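Long-range contacts in LPXTG cell wall surface protein (Streptococcus gordonii, PDB 4IGB), which is probably an adhesin displayed on the streptococcal cell wall, this chain being its N-terminal part with the N1 and N2 domains: residues B[333-338]-B[372-377]; B[315-320]-B[413-418]. All blocks are in the same frame, centred on the assembly; numbering follows the deposited sequence.

Contact 1: residues B[333-338]-B[372-377]; sequences IEMVQK and VTVKMT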
ATOM      1  N   ILE B 333      -7.181 -17.460  -6.834  1.00 17.62           N
ATOM      2  CA  ILE B 333      -7.427 -16.616  -7.981  1.00 17.00           C
ATOM      3  C   ILE B 333      -8.839 -16.889  -8.463  1.00 24.37           C
ATOM      4  O   ILE B 333      -9.218 -18.040  -8.660  1.00 23.35           O
ATOM      5  CB  ILE B 333      -6.447 -16.901  -9.125  1.00 18.44           C
ATOM      6  CG1 ILE B 333      -5.006 -16.554  -8.710  1.00 23.56           C
ATOM      7  CG2 ILE B 333      -6.848 -16.122 -10.373  1.00 17.61           C
ATOM      8  CD1 ILE B 333      -3.941 -16.983  -9.778  1.00 22.35           C
ATOM      9  N   GLU B 334      -9.612 -15.829  -8.656  1.00 14.00           N
ATOM     10  CA  GLU B 334     -10.987 -15.958  -9.092  1.00 17.88           C
ATOM     11  C   GLU B 334     -11.305 -14.847 -10.071  1.00 19.10           C
ATOM     12  O   GLU B 334     -10.667 -13.792 -10.063  1.00 18.70           O
ATOM     13  CB  GLU B 334     -11.940 -15.899  -7.891  1.00 21.84           C
ATOM     14  CG  GLU B 334     -11.539 -16.825  -6.756  1.00 30.01           C
ATOM     15  CD  GLU B 334     -12.509 -16.786  -5.573  1.00 48.12           C
ATOM     16  OE1 GLU B 334     -13.477 -15.989  -5.606  1.00 30.31           O
ATOM     17  OE2 GLU B 334     -12.294 -17.559  -4.604  1.00 41.58           O
ATOM     18  N   MET B 335     -12.282 -15.102 -10.931  1.00 19.62           N
ATOM     19  CA  MET B 335     -12.778 -14.105 -11.853  1.00 19.02           C
ATOM     20  C   MET B 335     -14.274 -14.053 -11.631  1.00 25.45           C
ATOM     21  O   MET B 335     -14.945 -15.090 -11.643  1.00 16.93           O
ATOM     22  CB  MET B 335     -12.479 -14.501 -13.300  1.00 18.17           C
ATOM     23  CG  MET B 335     -10.998 -14.706 -13.589  1.00 19.32           C
ATOM     24  SD  MET B 335     -10.362 -16.206 -12.835  1.00 21.86           S
ATOM     25  CE  MET B 335      -8.831 -16.402 -13.784  1.00 16.57           C
ATOM     26  N   VAL B 336     -14.782 -12.845 -11.414  1.00 18.80           N
ATOM     27  CA  VAL B 336     -16.175 -12.634 -11.064  1.00 19.39           C
ATOM     28  C   VAL B 336     -16.858 -11.909 -12.202  1.00 20.06           C
ATOM     29  O   VAL B 336     -16.473 -10.790 -12.545  1.00 20.58           O
ATOM     30  CB  VAL B 336     -16.319 -11.738  -9.812  1.00 27.91           C
ATOM     31  CG1 VAL B 336     -17.787 -11.444  -9.537  1.00 22.46           C
ATOM     32  CG2 VAL B 336     -15.679 -12.385  -8.596  1.00 18.64           C
ATOM     33  N   GLN B 337     -17.859 -12.554 -12.788  1.00 19.46           N
ATOM     34  CA  GLN B 337     -18.710 -11.926 -13.793  1.00 23.25           C
ATOM     35  C   GLN B 337     -20.055 -11.586 -13.166  1.00 30.05           C
ATOM     36  O   GLN B 337     -20.506 -12.250 -12.229  1.00 24.75           O
ATOM     37  CB  GLN B 337     -18.961 -12.883 -14.962  1.00 23.93           C
ATOM     38  CG  GLN B 337     -18.274 -12.520 -16.253  1.00 30.16           C
ATOM     39  CD  GLN B 337     -18.796 -11.245 -16.916  1.00 30.81           C
ATOM     40  OE1 GLN B 337     -19.527 -10.458 -16.311  1.00 30.97           O
ATOM     41  NE2 GLN B 337     -18.409 -11.040 -18.178  1.00 22.42           N
ATOM     42  N   LYS B 338     -20.708 -10.555 -13.682  1.00 22.36           N
ATOM     43  CA  LYS B 338     -22.096 -10.330 -13.309  1.00 25.56           C
ATOM     44  C   LYS B 338     -22.826  -9.828 -14.534  1.00 26.37           C
ATOM     45  O   LYS B 338     -22.423  -8.853 -15.155  1.00 25.54           O
ATOM     46  CB  LYS B 338     -22.222  -9.342 -12.146  1.00 27.60           C
ATOM     47  CG  LYS B 338     -23.663  -9.154 -11.674  1.00 43.23           C
ATOM     48  CD  LYS B 338     -23.755  -8.177 -10.502  1.00 45.98           C
ATOM     49  CE  LYS B 338     -25.202  -7.935 -10.094  1.00 57.50           C
ATOM     50  NZ  LYS B 338     -25.340  -6.653  -9.334  1.00 60.22           N
ATOM     51  N   VAL B 372     -21.571 -14.973 -11.880  1.00 22.43           N
ATOM     52  CA  VAL B 372     -20.874 -16.226 -12.146  1.00 23.04           C
ATOM     53  C   VAL B 372     -19.389 -16.104 -11.829  1.00 26.64           C
ATOM     54  O   VAL B 372     -18.697 -15.235 -12.369  1.00 24.90           O
ATOM     55  CB  VAL B 372     -21.053 -16.687 -13.599  1.00 25.22           C
ATOM     56  CG1 VAL B 372     -20.173 -17.914 -13.876  1.00 24.76           C
ATOM     57  CG2 VAL B 372     -22.513 -17.001 -13.863  1.00 26.04           C
ATOM     58  N   THR B 373     -18.906 -16.969 -10.946  1.00 17.53           N
ATOM     59  CA  THR B 373     -17.546 -16.845 -10.438  1.00 26.60           C
ATOM     60  C   THR B 373     -16.703 -18.056 -10.792  1.00 27.37           C
ATOM     61  O   THR B 373     -17.071 -19.189 -10.502  1.00 26.07           O
ATOM     62  CB  THR B 373     -17.534 -16.638  -8.915  1.00 28.11           C
ATOM     63  OG1 THR B 373     -18.182 -15.401  -8.608  1.00 27.84           O
ATOM     64  CG2 THR B 373     -16.106 -16.604  -8.371  1.00 20.26           C
ATOM     65  N   VAL B 374     -15.570 -17.810 -11.433  1.00 24.80           N
ATOM     66  CA  VAL B 374     -14.628 -18.879 -11.717  1.00 22.68           C
ATOM     67  C   VAL B 374     -13.494 -18.841 -10.704  1.00 21.50           C
ATOM     68  O   VAL B 374     -12.885 -17.798 -10.488  1.00 19.40           O
ATOM     69  CB  VAL B 374     -14.055 -18.774 -13.134  1.00 21.50           C
ATOM     70  CG1 VAL B 374     -12.940 -19.805 -13.325  1.00 23.41           C
ATOM     71  CG2 VAL B 374     -15.163 -18.955 -14.150  1.00 20.40           C
ATOM     72  N   LYS B 375     -13.222 -19.988 -10.085  1.00 19.60           N
ATOM     73  CA  LYS B 375     -12.168 -20.101  -9.086  1.00 21.31           C
ATOM     74  C   LYS B 375     -11.172 -21.136  -9.555  1.00 28.63           C
ATOM     75  O   LYS B 375     -11.540 -22.297  -9.769  1.00 24.50           O
ATOM     76  CB  LYS B 375     -12.750 -20.546  -7.738  1.00 20.51           C
ATOM     77  CG  LYS B 375     -13.946 -19.721  -7.270  1.00 28.27           C
ATOM     78  CD  LYS B 375     -14.459 -20.193  -5.910  1.00 39.99           C
ATOM     79  CE  LYS B 375     -15.736 -19.451  -5.510  1.00 46.77           C
ATOM     80  NZ  LYS B 375     -16.013 -19.564  -4.047  1.00 50.72           N
ATOM     81  N   MET B 376      -9.918 -20.724  -9.726  1.00 23.77           N
ATOM     82  CA  MET B 376      -8.867 -21.666 -10.087  1.00 29.63           C
ATOM     83  C   MET B 376      -8.650 -22.553  -8.881  1.00 24.28           C
ATOM     84  O   MET B 376      -8.736 -22.083  -7.756  1.00 23.83           O
ATOM     85  CB  MET B 376      -7.577 -20.939 -10.479  1.00 25.76           C
ATOM     86  CG  MET B 376      -7.796 -19.803 -11.465  1.00 17.65           C
ATOM     87  SD  MET B 376      -8.799 -20.285 -12.900  1.00 21.42           S
ATOM     88  CE  MET B 376      -7.733 -21.488 -13.717  1.00 20.24           C
ATOM     89  N   THR B 377      -8.400 -23.841  -9.112  1.00 21.46           N
ATOM     90  CA  THR B 377      -8.175 -24.779  -8.019  1.00 24.78           C
ATOM     91  C   THR B 377      -6.771 -24.645  -7.430  1.00 29.94           C
ATOM     92  O   THR B 377      -5.859 -24.105  -8.070  1.00 28.53           O
ATOM     93  CB  THR B 377      -8.304 -26.232  -8.495  1.00 24.76           C
ATOM     94  OG1 THR B 377      -7.333 -26.464  -9.523  1.00 28.61           O
ATOM     95  CG2 THR B 377      -9.695 -26.502  -9.031  1.00 22.87           C
TER
HETATM   96  O   HOH W   1      -8.649 -19.861  -6.183  1.00 24.49           O
HETATM   97  O   HOH W   2     -16.488 -15.667 -13.830  1.00 20.16           O
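Met-335 and Val-374 face each other across two neighbouring antiparallel strands, 333-338 and 372-376, which share a ladder of backbone hydrogen bonds inside the N2 domain. They form a hydrogen-bonded pair: Met-335 N to Val-374 O and Val-374 N to Met-335 O are both 2.8 Å. Gln-337 and Val-372 make the next such pair, bonded in both directions. At the other end Met-376 N bonds to Ile-333 O at 3.0 Å, while the return link runs through a water that accepts from Ile-333 N and donates to Met-376 O. A second water bridges the carbonyls of Met-335 and Val-372.

Strand 333-338 is flanked on its other edge by strand 409-417, so it is an inner strand of its layer, consistent with the immunoglobulin-like sandwich of adhesin domains. Side chains alternate accordingly. Met-335, Val-374 and Val-372 face the interior, where Met-335 also touches Ile-389 and Ile-391 of strand 389-397. In Met-335 the bend at chi2 (72°) sets SD, and chi3, near anti (163°), carries CE on to 4.0 Å from Met-376 SD. Ile-333 CG2 rests on Met-376 CG, also at 4.0 Å.

The opposite face carries Glu-334 and Lys-375, a non-hydrogen-bonded pair whose chains lie side by side and point the same way; Glu-334 CD sits 3.7 Å from Lys-375 CG. The carboxylate thus packs against the lysine methylenes, while Glu-334 OE2 and Lys-375 NZ are 4.3 Å apart, too far for a salt bridge. The lysine ammonium instead makes one with Glu-366 on strand 363-368. Beside them, Val-336 CG2 lies 3.9 Å from Thr-373 OG1.

Contact 2: residues B[315-320]-B[413-418]; sequences ATFKVP and VTLHVD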
ATOM      1  N   ALA B 315     -12.917 -12.816 -21.945  1.00 18.23           N
ATOM      2  CA  ALA B 315     -12.087 -12.114 -20.981  1.00 24.52           C
ATOM      3  C   ALA B 315     -10.711 -12.741 -20.887  1.00 19.99           C
ATOM      4  O   ALA B 315     -10.570 -13.951 -20.684  1.00 18.88           O
ATOM      5  CB  ALA B 315     -12.753 -12.092 -19.615  1.00 21.80           C
ATOM      6  N   THR B 316      -9.695 -11.903 -21.018  1.00 21.43           N
ATOM      7  CA  THR B 316      -8.317 -12.361 -20.943  1.00 23.00           C
ATOM      8  C   THR B 316      -7.652 -11.829 -19.687  1.00 20.82           C
ATOM      9  O   THR B 316      -7.549 -10.618 -19.492  1.00 20.85           O
ATOM     10  CB  THR B 316      -7.553 -11.873 -22.153  1.00 25.94           C
ATOM     11  OG1 THR B 316      -8.217 -12.350 -23.330  1.00 23.37           O
ATOM     12  CG2 THR B 316      -6.104 -12.358 -22.112  1.00 29.47           C
ATOM     13  N   PHE B 317      -7.203 -12.734 -18.827  1.00 21.69           N
ATOM     14  CA  PHE B 317      -6.658 -12.318 -17.536  1.00 26.01           C
ATOM     15  C   PHE B 317      -5.155 -12.520 -17.494  1.00 26.75           C
ATOM     16  O   PHE B 317      -4.677 -13.644 -17.608  1.00 21.78           O
ATOM     17  CB  PHE B 317      -7.327 -13.106 -16.398  1.00 20.92           C
ATOM     18  CG  PHE B 317      -8.828 -12.952 -16.360  1.00 22.44           C
ATOM     19  CD1 PHE B 317      -9.414 -11.966 -15.590  1.00 17.66           C
ATOM     20  CD2 PHE B 317      -9.644 -13.788 -17.102  1.00 17.30           C
ATOM     21  CE1 PHE B 317     -10.800 -11.804 -15.563  1.00 20.68           C
ATOM     22  CE2 PHE B 317     -11.033 -13.640 -17.073  1.00 29.38           C
ATOM     23  CZ  PHE B 317     -11.607 -12.643 -16.302  1.00 20.86           C
ATOM     24  N   LYS B 318      -4.406 -11.438 -17.315  1.00 26.05           N
ATOM     25  CA  LYS B 318      -2.968 -11.577 -17.104  1.00 27.30           C
ATOM     26  C   LYS B 318      -2.720 -11.915 -15.642  1.00 27.17           C
ATOM     27  O   LYS B 318      -3.284 -11.284 -14.745  1.00 24.56           O
ATOM     28  CB  LYS B 318      -2.216 -10.302 -17.515  1.00 27.16           C
ATOM     29  CG  LYS B 318      -0.688 -10.339 -17.298  1.00 32.03           C
ATOM     30  CD  LYS B 318      -0.329 -10.201 -15.819  1.00 43.21           C
ATOM     31  CE  LYS B 318       0.734  -9.148 -15.543  1.00 49.10           C
ATOM     32  NZ  LYS B 318       1.957  -9.199 -16.398  1.00 28.78           N
ATOM     33  N   VAL B 319      -1.867 -12.908 -15.411  1.00 20.96           N
ATOM     34  CA  VAL B 319      -1.557 -13.366 -14.075  1.00 23.07           C
ATOM     35  C   VAL B 319      -0.293 -12.698 -13.522  1.00 27.29           C
ATOM     36  O   VAL B 319       0.772 -12.782 -14.124  1.00 24.96           O
ATOM     37  CB  VAL B 319      -1.365 -14.900 -14.072  1.00 34.66           C
ATOM     38  CG1 VAL B 319      -0.992 -15.385 -12.693  1.00 37.41           C
ATOM     39  CG2 VAL B 319      -2.624 -15.607 -14.588  1.00 25.76           C
ATOM     40  N   PRO B 320      -0.404 -12.044 -12.353  1.00 25.90           N
ATOM     41  CA  PRO B 320       0.746 -11.381 -11.726  1.00 19.75           C
ATOM     42  C   PRO B 320       1.834 -12.371 -11.336  1.00 20.10           C
ATOM     43  O   PRO B 320       1.530 -13.459 -10.860  1.00 23.76           O
ATOM     44  CB  PRO B 320       0.155 -10.767 -10.446  1.00 18.73           C
ATOM     45  CG  PRO B 320      -1.297 -10.859 -10.588  1.00 27.21           C
ATOM     46  CD  PRO B 320      -1.599 -11.993 -11.499  1.00 16.59           C
ATOM     47  N   VAL B 413     -15.739  -7.430 -15.930  1.00 18.51           N
ATOM     48  CA  VAL B 413     -15.371  -8.608 -15.175  1.00 14.43           C
ATOM     49  C   VAL B 413     -14.241  -8.215 -14.260  1.00 18.24           C
ATOM     50  O   VAL B 413     -13.518  -7.270 -14.557  1.00 20.75           O
ATOM     51  CB  VAL B 413     -15.022  -9.822 -16.077  1.00 17.90           C
ATOM     52  CG1 VAL B 413     -13.660  -9.632 -16.787  1.00 22.10           C
ATOM     53  CG2 VAL B 413     -15.024 -11.075 -15.261  1.00 21.34           C
ATOM     54  N   THR B 414     -14.112  -8.912 -13.134  1.00 19.49           N
ATOM     55  CA  THR B 414     -13.107  -8.562 -12.126  1.00 21.65           C
ATOM     56  C   THR B 414     -12.227  -9.731 -11.714  1.00 20.46           C
ATOM     57  O   THR B 414     -12.721 -10.779 -11.307  1.00 21.58           O
ATOM     58  CB  THR B 414     -13.769  -7.978 -10.861  1.00 22.50           C
ATOM     59  OG1 THR B 414     -14.518  -6.820 -11.230  1.00 27.34           O
ATOM     60  CG2 THR B 414     -12.719  -7.579  -9.827  1.00 18.60           C
ATOM     61  N   LEU B 415     -10.918  -9.537 -11.797  1.00 21.94           N
ATOM     62  CA  LEU B 415      -9.976 -10.555 -11.366  1.00 18.78           C
ATOM     63  C   LEU B 415      -9.667 -10.341  -9.905  1.00 19.77           C
ATOM     64  O   LEU B 415      -9.438  -9.215  -9.467  1.00 17.07           O
ATOM     65  CB  LEU B 415      -8.687 -10.480 -12.177  1.00 15.49           C
ATOM     66  CG  LEU B 415      -7.524 -11.392 -11.780  1.00 18.45           C
ATOM     67  CD1 LEU B 415      -7.891 -12.874 -11.892  1.00 10.14           C
ATOM     68  CD2 LEU B 415      -6.304 -11.077 -12.649  1.00 18.60           C
ATOM     69  N   HIS B 416      -9.698 -11.431  -9.155  1.00 17.48           N
ATOM     70  CA  HIS B 416      -9.226 -11.423  -7.788  1.00 23.87           C
ATOM     71  C   HIS B 416      -8.019 -12.338  -7.656  1.00 21.00           C
ATOM     72  O   HIS B 416      -7.998 -13.438  -8.206  1.00 18.84           O
ATOM     73  CB  HIS B 416     -10.331 -11.870  -6.843  1.00 16.06           C
ATOM     74  CG  HIS B 416     -11.537 -10.993  -6.889  1.00 21.80           C
ATOM     75  ND1 HIS B 416     -11.737  -9.962  -6.000  1.00 24.88           N
ATOM     76  CD2 HIS B 416     -12.590 -10.969  -7.738  1.00 26.75           C
ATOM     77  CE1 HIS B 416     -12.872  -9.348  -6.288  1.00 27.04           C
ATOM     78  NE2 HIS B 416     -13.412  -9.942  -7.336  1.00 31.21           N
ATOM     79  N   VAL B 417      -7.023 -11.856  -6.926  1.00 15.78           N
ATOM     80  CA  VAL B 417      -5.816 -12.596  -6.599  1.00 17.39           C
ATOM     81  C   VAL B 417      -5.613 -12.297  -5.115  1.00 21.82           C
ATOM     82  O   VAL B 417      -5.421 -11.148  -4.756  1.00 19.84           O
ATOM     83  CB  VAL B 417      -4.605 -12.065  -7.407  1.00 19.33           C
ATOM     84  CG1 VAL B 417      -3.309 -12.727  -6.951  1.00 16.54           C
ATOM     85  CG2 VAL B 417      -4.826 -12.275  -8.911  1.00 19.42           C
ATOM     86  N   ASP B 418      -5.701 -13.317  -4.259  1.00 23.66           N
ATOM     87  CA  ASP B 418      -5.890 -13.098  -2.815  1.00 20.45           C
ATOM     88  C   ASP B 418      -6.956 -12.014  -2.596  1.00 23.51           C
ATOM     89  O   ASP B 418      -8.052 -12.134  -3.126  1.00 17.72           O
ATOM     90  CB  ASP B 418      -4.579 -12.752  -2.112  1.00 17.59           C
ATOM     91  CG  ASP B 418      -3.592 -13.900  -2.127  1.00 26.03           C
ATOM     92  OD1 ASP B 418      -3.996 -15.029  -2.490  1.00 25.42           O
ATOM     93  OD2 ASP B 418      -2.418 -13.680  -1.762  1.00 23.16           O
TER
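Phe-317, Leu-415 and Val-413 carry most of this apolar contact, in which segment 315-320 and segment 413-418 meet through side chains and share no hydrogen bond. The strand parts of the two, 315-317 and 413-417, run in roughly the same direction, 23° apart, with their axes 9.0 Å from each other at closest approach. That gap is too wide for backbone pairing and is bridged by the side chains.

Phe-317 reaches toward Val-413 tip to tip. Its outermost ring carbon, CZ, lies 3.7 Å from Val-413 CG1, and the other methyl, CG2, sits at the ring edge in the plane of the ring, 3.9 Å from the same CZ. Both valine branches thus touch the end of the ring, CG1 coming in obliquely. Val-413 holds CG1 between its backbone N and carbonyl carbon (chi1 72°), a crowded position for a valine methyl, and this same CG1 also meets Ala-315 CB at 3.9 Å.

Leu-415 slides past Phe-317 in the opposite direction. Its CB is 3.8 Å from Phe-317 CD1, so the leucine touches the ring near its root while Val-413 touches its far end. Further out, Leu-415 CD2 comes to 3.7 Å from the backbone O of Lys-318, where the chain is leaving its strand. Pro-320 continues the line of contact, its CD meeting Val-417 CG2 at 4.1 Å, again tip to tip.

Phe-317 also touches Ile-391, while its backbone bonds to Ile-389; strand 413-417 is hydrogen-bonded instead to strand 333-338. Alternate inward residues of two layers meeting in this way, partly tip to tip and partly sliding past each other, with the strands nearly aligned, are characteristic of the hydrophobic core of a β-sandwich, consistent with the immunoglobulin-like build of adhesin domains.

In the fold
The two contacts illustrate the two directions in which a β-sandwich is held together. Contact 1 works within a layer, through backbone bonds between neighbouring strands; contact 2 works between layers, mainly through apolar side chains and with no hydrogen bond. Strand 333-338 joins them, since its other edge pairs with strand 409-417: Glu-334 O lies 2.7 Å from His-416 N, a probable hydrogen bond. Both contacts are largely buried in the N2 domain, and their centres are about 9 Å apart. Contact 1, however, also has a more polar outer face with charged residues, whereas contact 2 lies on the inner side, where Met-335 of contact 1 meets Phe-317 and Leu-415 of contact 2.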